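Local atomic coordinates of phage-like element PBSX protein xkdH (Bacillus subtilis, PDB entry 3F3B), a protein that is of unknown function but, belonging to the phage-like element PBSX and a phage barrel clan, may be a component of a phage-like particle. Residues H70-H75 and I88-H93; I13-A18 and S79-V84; Q58-Q61 and D65-V68. All blocks are in the same frame, centred on the assembly; numbering follows the deposited sequence.

Contact 1: H70-H75 and I88-H93; sequences HSFLVH and IIWENH. With PO4 (phosphate ion), chain B.
Phe-72 and Trp-90 meet inside a closed antiparallel beta-barrel, where strands 66-77 and 87-90 stand on opposite walls; even the nearest alpha carbons, those of Val-74 and Ile-88, are 10.3 Å apart. Large apolar side chains are what can bridge such a distance. The Phe-72 ring points inward and brings CZ to within 4.3 Å of CE3 on the six-membered ring of Trp-90, an oblique aromatic pair with planes inclined at 78°. Two residues along the strand, on the same side, Val-74 reaches with CG2 to CD1 of Ile-88, 4.4 Å away, and Phe-52 and Tyr-95 add further rings to this core. Trp-90 turns CG opposite its backbone N (chi1 168°), which carries NE1 to the side remote from Phe-72. NE1 donates a nearly straight bond (2.8 Å, 165°) to phosphate O4, which lies in the ring plane at its edge, while OE2 of Glu-91 sits over one indole face, toward the rim. Glu-91 OE1 also comes within 3.0 Å of phosphate O1, where a shared proton may ease the approach of two negatively charged groups. Tryptophan thus serves two chemistries, apolar toward the core and hydrogen-bond donor toward the anion.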
loop_
_atom_site.group_PDB
_atom_site.type_symbol
_atom_site.label_atom_id
_atom_site.label_comp_id
_atom_site.label_asym_id
_atom_site.label_seq_id
_atom_site.Cartn_x
_atom_site.Cartn_y
_atom_site.Cartn_z
ATOM N N HIS A 70 3.535 12.208 -1.916
ATOM C CA HIS A 70 4.595 11.351 -1.416
ATOM C C HIS A 70 4.026 10.377 -0.396
ATOM O O HIS A 70 4.401 9.205 -0.354
ATOM C CB HIS A 70 5.699 12.199 -0.777
ATOM C CG HIS A 70 6.742 11.394 -0.068
ATOM N ND1 HIS A 70 7.535 10.469 -0.714
ATOM C CD2 HIS A 70 7.112 11.366 1.233
ATOM C CE1 HIS A 70 8.349 9.906 0.160
ATOM N NE2 HIS A 70 8.112 10.432 1.349
ATOM N N SER A 71 3.109 10.866 0.425
ATOM C CA SER A 71 2.504 10.021 1.432
ATOM C C SER A 71 1.283 10.697 2.041
ATOM O O SER A 71 1.042 11.888 1.836
ATOM C CB SER A 71 3.516 9.730 2.536
ATOM O OG SER A 71 3.759 10.891 3.315
ATOM N N PHE A 72 0.510 9.921 2.785
ATOM C CA PHE A 72 -0.669 10.432 3.451
ATOM C C PHE A 72 -1.163 9.414 4.443
ATOM O O PHE A 72 -0.879 8.222 4.332
ATOM C CB PHE A 72 -1.797 10.757 2.463
ATOM C CG PHE A 72 -1.851 9.856 1.262
ATOM C CD1 PHE A 72 -1.239 10.232 0.066
ATOM C CD2 PHE A 72 -2.526 8.643 1.313
ATOM C CE1 PHE A 72 -1.301 9.413 -1.060
ATOM C CE2 PHE A 72 -2.594 7.815 0.190
ATOM C CZ PHE A 72 -1.980 8.203 -0.996
ATOM N N LEU A 73 -1.886 9.898 5.435
ATOM C CA LEU A 73 -2.447 9.027 6.434
ATOM C C LEU A 73 -3.786 8.586 5.861
ATOM O O LEU A 73 -4.687 9.412 5.660
ATOM C CB LEU A 73 -2.647 9.796 7.738
ATOM C CG LEU A 73 -3.302 9.026 8.875
ATOM C CD1 LEU A 73 -2.438 7.843 9.240
ATOM C CD2 LEU A 73 -3.494 9.949 10.073
ATOM N N VAL A 74 -3.915 7.293 5.575
ATOM C CA VAL A 74 -5.155 6.771 5.024
ATOM C C VAL A 74 -6.119 6.341 6.117
ATOM O O VAL A 74 -5.708 5.728 7.094
ATOM C CB VAL A 74 -4.915 5.547 4.125
ATOM C CG1 VAL A 74 -6.203 5.205 3.401
ATOM C CG2 VAL A 74 -3.793 5.827 3.127
ATOM N N HIS A 75 -7.397 6.668 5.946
ATOM C CA HIS A 75 -8.438 6.291 6.898
ATOM C C HIS A 75 -9.344 5.301 6.172
ATOM O O HIS A 75 -9.908 5.630 5.129
ATOM C CB HIS A 75 -9.243 7.515 7.323
ATOM C CG HIS A 75 -8.410 8.604 7.918
ATOM N ND1 HIS A 75 -7.396 9.226 7.223
ATOM C CD2 HIS A 75 -8.444 9.188 9.140
ATOM C CE1 HIS A 75 -6.842 10.149 7.990
ATOM N NE2 HIS A 75 -7.460 10.145 9.157
ATOM N N ILE A 88 -1.530 -0.411 -2.174
ATOM C CA ILE A 88 -2.822 0.132 -2.551
ATOM C C ILE A 88 -2.643 0.927 -3.834
ATOM O O ILE A 88 -1.628 1.602 -4.028
ATOM C CB ILE A 88 -3.434 1.048 -1.457
ATOM C CG1 ILE A 88 -2.664 2.369 -1.380
ATOM C CG2 ILE A 88 -3.432 0.326 -0.111
ATOM C CD1 ILE A 88 -3.338 3.421 -0.514
ATOM N N ILE A 89 -3.630 0.818 -4.717
ATOM C CA ILE A 89 -3.610 1.518 -5.989
ATOM C C ILE A 89 -4.699 2.586 -5.960
ATOM O O ILE A 89 -5.886 2.269 -5.854
ATOM C CB ILE A 89 -3.916 0.565 -7.157
ATOM C CG1 ILE A 89 -2.989 -0.660 -7.115
ATOM C CG2 ILE A 89 -3.799 1.321 -8.473
ATOM C CD1 ILE A 89 -1.561 -0.398 -7.507
ATOM N N TRP A 90 -4.287 3.848 -6.034
ATOM C CA TRP A 90 -5.220 4.963 -6.043
ATOM C C TRP A 90 -4.878 5.823 -7.246
ATOM O O TRP A 90 -3.760 6.330 -7.357
ATOM C CB TRP A 90 -5.095 5.786 -4.764
ATOM C CG TRP A 90 -5.820 7.098 -4.839
ATOM C CD1 TRP A 90 -7.171 7.290 -4.933
ATOM C CD2 TRP A 90 -5.227 8.403 -4.864
ATOM N NE1 TRP A 90 -7.456 8.634 -5.016
ATOM C CE2 TRP A 90 -6.281 9.340 -4.978
ATOM C CE3 TRP A 90 -3.905 8.871 -4.804
ATOM C CZ2 TRP A 90 -6.056 10.721 -5.033
ATOM C CZ3 TRP A 90 -3.680 10.246 -4.859
ATOM C CH2 TRP A 90 -4.753 11.155 -4.973
ATOM N N GLU A 91 -5.840 5.966 -8.153
ATOM C CA GLU A 91 -5.658 6.753 -9.369
ATOM C C GLU A 91 -4.410 6.361 -10.147
ATOM O O GLU A 91 -3.613 7.206 -10.551
ATOM C CB GLU A 91 -5.628 8.244 -9.028
ATOM C CG GLU A 91 -7.004 8.807 -8.709
ATOM C CD GLU A 91 -6.964 10.270 -8.327
ATOM O OE1 GLU A 91 -8.052 10.878 -8.197
ATOM O OE2 GLU A 91 -5.845 10.810 -8.149
ATOM N N ASN A 92 -4.249 5.059 -10.350
ATOM C CA ASN A 92 -3.123 4.516 -11.096
ATOM C C ASN A 92 -1.751 4.604 -10.450
ATOM O O ASN A 92 -0.745 4.343 -11.106
ATOM C CB ASN A 92 -3.052 5.152 -12.485
ATOM C CG ASN A 92 -4.288 4.884 -13.303
ATOM O OD1 ASN A 92 -4.718 3.736 -13.436
ATOM N ND2 ASN A 92 -4.871 5.942 -13.862
ATOM N N HIS A 93 -1.681 4.980 -9.184
ATOM C CA HIS A 93 -0.375 5.027 -8.545
ATOM C C HIS A 93 -0.297 4.020 -7.412
ATOM O O HIS A 93 -1.300 3.719 -6.760
ATOM C CB HIS A 93 -0.055 6.429 -8.029
ATOM C CG HIS A 93 0.254 7.411 -9.116
ATOM N ND1 HIS A 93 -0.717 8.172 -9.732
ATOM C CD2 HIS A 93 1.426 7.744 -9.707
ATOM C CE1 HIS A 93 -0.156 8.933 -10.655
ATOM N NE2 HIS A 93 1.143 8.693 -10.660
HETATM P P PO4 B . -10.794 8.810 -6.602
HETATM O O1 PO4 B . -10.097 8.664 -7.909
HETATM O O2 PO4 B . -12.115 9.458 -6.811
HETATM O O3 PO4 B . -10.990 7.471 -5.996
HETATM O O4 PO4 B . -9.973 9.650 -5.696
#

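Contact 2: I13-A18 and S79-V84; sequences IYHEAA and SADIRV
Ile-13 and Ile-82 mark where strand 9-19 of the barrel passes the link between strands 66-77 and 87-90. Here the strand is interrupted at His-15 and Glu-16, and 79-84 has no regular structure; alpha carbons come no closer than 7.0 Å (His-15 to Arg-83), and no hydrogen bond joins the backbones directly. This is a loop packed against the interrupted part of the strand, joined mainly by side chains, with water bridges. Ile-13 and Ile-82 cross at about a right angle, CD1 to CD1, and close the apolar side with Phe-76. Beside them the guanidinium of Arg-83 lies flat on one face of the His-15 imidazole, centres 3.7 Å apart and planes at 14°, with CD over the same ring in a CH-pi contact. Arginine suits the place because its edge stays available while its face stacks: NE and NH2 grip OD1 and OD2 of Asp-81 side-on, a salt bridge that fixes the group's rotation. Histidine suits its place by using face and edge alike: CE1 meets Asp-81 O at 3.2 Å, and ND1 bonds to Asp-86, which also takes Arg-83 N. A water accepts from Glu-16 N at 2.9 Å and donates weakly to Val-84 O.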
loop_
_atom_site.group_PDB
_atom_site.type_symbol
_atom_site.label_atom_id
_atom_site.label_comp_id
_atom_site.label_asym_id
_atom_site.label_seq_id
_atom_site.Cartn_x
_atom_site.Cartn_y
_atom_site.Cartn_z
ATOM N N ILE A 13 -6.545 -2.867 -2.967
ATOM C CA ILE A 13 -5.537 -3.283 -2.016
ATOM C C ILE A 13 -5.003 -4.679 -2.346
ATOM O O ILE A 13 -5.761 -5.572 -2.716
ATOM C CB ILE A 13 -6.131 -3.270 -0.589
ATOM C CG1 ILE A 13 -6.760 -1.902 -0.303
ATOM C CG2 ILE A 13 -5.049 -3.534 0.429
ATOM C CD1 ILE A 13 -7.540 -1.825 1.013
ATOM N N TYR A 14 -3.692 -4.846 -2.207
ATOM C CA TYR A 14 -3.010 -6.112 -2.469
ATOM C C TYR A 14 -2.207 -6.477 -1.233
ATOM O O TYR A 14 -1.417 -5.668 -0.738
ATOM C CB TYR A 14 -2.020 -5.984 -3.635
ATOM C CG TYR A 14 -2.617 -5.567 -4.957
ATOM C CD1 TYR A 14 -2.619 -6.439 -6.047
ATOM C CD2 TYR A 14 -3.156 -4.292 -5.128
ATOM C CE1 TYR A 14 -3.141 -6.047 -7.280
ATOM C CE2 TYR A 14 -3.683 -3.889 -6.348
ATOM C CZ TYR A 14 -3.675 -4.769 -7.422
ATOM O OH TYR A 14 -4.214 -4.372 -8.627
ATOM N N HIS A 15 -2.380 -7.702 -0.754
ATOM C CA HIS A 15 -1.653 -8.154 0.417
ATOM C C HIS A 15 -0.403 -8.940 0.045
ATOM O O HIS A 15 -0.395 -9.681 -0.938
ATOM C CB HIS A 15 -2.547 -9.035 1.279
ATOM C CG HIS A 15 -3.814 -8.373 1.710
ATOM N ND1 HIS A 15 -3.855 -7.071 2.162
ATOM C CD2 HIS A 15 -5.075 -8.848 1.811
ATOM C CE1 HIS A 15 -5.088 -6.775 2.526
ATOM N NE2 HIS A 15 -5.848 -7.836 2.324
ATOM N N GLU A 16 0.656 -8.771 0.828
ATOM C CA GLU A 16 1.876 -9.520 0.590
ATOM C C GLU A 16 1.490 -10.976 0.842
ATOM O O GLU A 16 0.700 -11.265 1.742
ATOM C CB GLU A 16 2.973 -9.086 1.570
ATOM C CG GLU A 16 3.506 -7.677 1.332
ATOM C CD GLU A 16 4.507 -7.605 0.181
ATOM O OE1 GLU A 16 4.318 -8.325 -0.826
ATOM O OE2 GLU A 16 5.479 -6.818 0.277
ATOM N N ALA A 17 2.022 -11.892 0.047
ATOM C CA ALA A 17 1.697 -13.299 0.228
ATOM C C ALA A 17 2.921 -14.181 0.036
ATOM O O ALA A 17 3.824 -13.851 -0.734
ATOM C CB ALA A 17 0.590 -13.714 -0.750
ATOM N N ALA A 18 2.955 -15.295 0.760
ATOM C CA ALA A 18 4.063 -16.232 0.647
ATOM C C ALA A 18 3.838 -17.018 -0.637
ATOM O O ALA A 18 2.754 -17.570 -0.849
ATOM C CB ALA A 18 4.090 -17.169 1.842
ATOM N N SER A 79 -14.292 -2.420 8.836
ATOM C CA SER A 79 -14.590 -3.700 8.204
ATOM C C SER A 79 -13.544 -4.097 7.165
ATOM O O SER A 79 -13.486 -5.254 6.743
ATOM C CB SER A 79 -15.965 -3.646 7.537
ATOM O OG SER A 79 -15.981 -2.655 6.521
ATOM N N ALA A 80 -12.727 -3.141 6.745
ATOM C CA ALA A 80 -11.692 -3.411 5.751
ATOM C C ALA A 80 -10.510 -4.217 6.313
ATOM O O ALA A 80 -10.129 -4.049 7.468
ATOM C CB ALA A 80 -11.193 -2.095 5.164
ATOM N N ASP A 81 -9.941 -5.087 5.479
ATOM C CA ASP A 81 -8.791 -5.926 5.848
ATOM C C ASP A 81 -7.527 -5.138 5.505
ATOM O O ASP A 81 -7.086 -5.127 4.354
ATOM C CB ASP A 81 -8.816 -7.230 5.042
ATOM C CG ASP A 81 -7.759 -8.239 5.492
ATOM O OD1 ASP A 81 -6.615 -7.848 5.809
ATOM O OD2 ASP A 81 -8.073 -9.448 5.507
ATOM N N ILE A 82 -6.951 -4.478 6.503
ATOM C CA ILE A 82 -5.753 -3.667 6.304
ATOM C C ILE A 82 -4.539 -4.329 6.936
ATOM O O ILE A 82 -4.573 -4.712 8.104
ATOM C CB ILE A 82 -5.925 -2.267 6.933
ATOM C CG1 ILE A 82 -7.210 -1.604 6.409
ATOM C CG2 ILE A 82 -4.700 -1.422 6.654
ATOM C CD1 ILE A 82 -7.276 -1.435 4.908
ATOM N N ARG A 83 -3.470 -4.458 6.160
ATOM C CA ARG A 83 -2.237 -5.078 6.636
ATOM C C ARG A 83 -1.050 -4.221 6.225
ATOM O O ARG A 83 -1.061 -3.616 5.164
ATOM C CB ARG A 83 -2.074 -6.471 6.026
ATOM C CG ARG A 83 -3.264 -7.378 6.216
ATOM C CD ARG A 83 -3.087 -8.669 5.434
ATOM N NE ARG A 83 -4.349 -9.390 5.318
ATOM C CZ ARG A 83 -4.511 -10.517 4.635
ATOM N NH1 ARG A 83 -3.484 -11.066 4.000
ATOM N NH2 ARG A 83 -5.709 -11.086 4.570
ATOM N N VAL A 84 -0.019 -4.160 7.056
ATOM C CA VAL A 84 1.134 -3.359 6.684
ATOM C C VAL A 84 1.842 -4.050 5.519
ATOM O O VAL A 84 1.793 -5.276 5.377
ATOM C CB VAL A 84 2.094 -3.144 7.879
ATOM C CG1 VAL A 84 3.401 -2.548 7.405
ATOM C CG2 VAL A 84 1.447 -2.198 8.884
HETATM O O HOH W 1 0.184 -7.119 3.110
HETATM O O HOH W 2 -0.256 -9.775 4.104
#

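Contact 3: Q58-Q61 and D65-V68; sequences QLIQ and DQTV
The outer end of the beta hairpin formed by strands 48-61 and 66-77 is built from Gln-58 to Gln-61 facing Asp-65 to Val-68, close to the connecting loop. Gln-58 and Val-68 form an antiparallel hydrogen-bonded pair: Gln-58 N donates to Val-68 O at 2.8 Å, and Val-68 N returns a bond of 3.1 Å to Gln-58 O. Leu-59 and Thr-67 follow as a non-hydrogen-bonded pair, their alpha carbons 4.4 Å apart. Further out Ile-60 N reaches Gln-66 O at 2.8 Å, while the next bond, from Gln-66 N to Gln-61 O, is bent to 131° with its donor above the carbonyl plane.

One face carries Gln-58, Gln-61, Gln-66 and Val-68. Gln-61 swings its CG anti to the backbone N (chi1 -178°) and then runs extended, which lays its amide over that of Gln-66. The amides stack with planes 18° apart, and CB of Gln-61 rests on CG of Gln-66 at 3.5 Å. Their OE1 atoms, both acceptors, are close without being bonded, while Gln-61 NE2 bonds weakly to Pro-64 O. Glutamine fits here because its methylenes pack while its polar amide sits on a partly exposed surface. Ile-60 suits its place because its branches reach both gamma methyls of Val-68, CG2 to CG2 at 3.6 Å and CD1 to CG1. On the other face Leu-59 and Thr-67 cross at about a right angle, CD1 3.2 Å from OG1.

The arm projects from the barrel, the centre of this contact about 20 Å from that of the chain. At its inner end Gln-58 and Val-68 touch Arg-114 of strand 107-114, and Gln-58 OE1 takes a weak hydrogen bond from His-70, which with Ser-71 faces Thr-56 in a classic beta bulge on strand 66-77.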
loop_
_atom_site.group_PDB
_atom_site.type_symbol
_atom_site.label_atom_id
_atom_site.label_comp_id
_atom_site.label_asym_id
_atom_site.label_seq_id
_atom_site.Cartn_x
_atom_site.Cartn_y
_atom_site.Cartn_z
ATOM N N GLN A 58 5.634 16.024 -3.340
ATOM C CA GLN A 58 7.066 16.099 -3.598
ATOM C C GLN A 58 7.310 16.337 -5.082
ATOM O O GLN A 58 6.522 15.914 -5.926
ATOM C CB GLN A 58 7.765 14.812 -3.143
ATOM C CG GLN A 58 7.941 13.750 -4.216
ATOM C CD GLN A 58 8.545 12.465 -3.661
ATOM O OE1 GLN A 58 7.859 11.671 -3.012
ATOM N NE2 GLN A 58 9.835 12.265 -3.903
ATOM N N LEU A 59 8.391 17.037 -5.398
ATOM C CA LEU A 59 8.710 17.320 -6.789
ATOM C C LEU A 59 9.561 16.158 -7.275
ATOM O O LEU A 59 10.607 15.872 -6.696
ATOM C CB LEU A 59 9.487 18.633 -6.898
ATOM C CG LEU A 59 9.568 19.265 -8.289
ATOM C CD1 LEU A 59 8.180 19.695 -8.729
ATOM C CD2 LEU A 59 10.503 20.465 -8.259
ATOM N N ILE A 60 9.110 15.481 -8.328
ATOM C CA ILE A 60 9.851 14.338 -8.844
ATOM C C ILE A 60 10.496 14.604 -10.196
ATOM O O ILE A 60 11.164 13.733 -10.750
ATOM C CB ILE A 60 8.946 13.086 -8.959
ATOM C CG1 ILE A 60 7.971 13.237 -10.132
ATOM C CG2 ILE A 60 8.171 12.888 -7.659
ATOM C CD1 ILE A 60 7.089 12.014 -10.359
ATOM N N GLN A 61 10.300 15.803 -10.728
ATOM C CA GLN A 61 10.885 16.160 -12.014
ATOM C C GLN A 61 10.903 17.675 -12.190
ATOM O O GLN A 61 10.090 18.385 -11.593
ATOM C CB GLN A 61 10.086 15.526 -13.157
ATOM C CG GLN A 61 10.664 15.799 -14.544
ATOM C CD GLN A 61 9.726 15.393 -15.667
ATOM O OE1 GLN A 61 9.263 14.248 -15.730
ATOM N NE2 GLN A 61 9.446 16.329 -16.567
ATOM N N ASP A 65 8.207 20.881 -14.380
ATOM C CA ASP A 65 8.023 20.424 -13.011
ATOM C C ASP A 65 6.981 19.328 -12.906
ATOM O O ASP A 65 6.065 19.248 -13.715
ATOM C CB ASP A 65 7.598 21.587 -12.121
ATOM C CG ASP A 65 8.744 22.492 -11.764
ATOM O OD1 ASP A 65 8.494 23.528 -11.114
ATOM O OD2 ASP A 65 9.893 22.166 -12.131
ATOM N N GLN A 66 7.124 18.488 -11.890
ATOM C CA GLN A 66 6.182 17.404 -11.660
ATOM C C GLN A 66 6.042 17.170 -10.169
ATOM O O GLN A 66 7.028 16.923 -9.470
ATOM C CB GLN A 66 6.660 16.113 -12.324
ATOM C CG GLN A 66 6.666 16.151 -13.828
ATOM C CD GLN A 66 6.035 14.913 -14.420
ATOM O OE1 GLN A 66 6.370 13.786 -14.039
ATOM N NE2 GLN A 66 5.120 15.110 -15.363
ATOM N N THR A 67 4.817 17.248 -9.679
ATOM C CA THR A 67 4.585 17.040 -8.269
ATOM C C THR A 67 3.549 15.966 -8.045
ATOM O O THR A 67 2.495 15.971 -8.671
ATOM C CB THR A 67 4.145 18.342 -7.592
ATOM O OG1 THR A 67 5.260 19.247 -7.561
ATOM C CG2 THR A 67 3.665 18.073 -6.167
ATOM N N VAL A 68 3.869 15.037 -7.152
ATOM C CA VAL A 68 2.977 13.934 -6.823
ATOM C C VAL A 68 2.834 13.845 -5.305
ATOM O O VAL A 68 3.540 14.537 -4.560
ATOM C CB VAL A 68 3.545 12.594 -7.321
ATOM C CG1 VAL A 68 3.827 12.661 -8.809
ATOM C CG2 VAL A 68 4.817 12.259 -6.557
#

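The three contacts map one barrel: contact 1 bridges its interior, contact 2 lays a loop against strand 9-19, and contact 3 lies in a hairpin arm reaching outward. Contacts 1 and 2, with centres about 14 Å apart, merge into one core where Ile-88 CG2 meets Ile-13 CG1 at 4.0 Å, since strands 87-90 and 9-19 are sheet neighbours. Contacts 1 and 3 share strand 66-77 and have centres about 16 Å apart. Contacts 2 and 3 stay separate, about 18 Å between nearest atoms. No active site is known; the phosphate, probably from the crystallisation liquor, binds beside contact 1, where His-9 and Arg-10 of strand 9-19 complete its site.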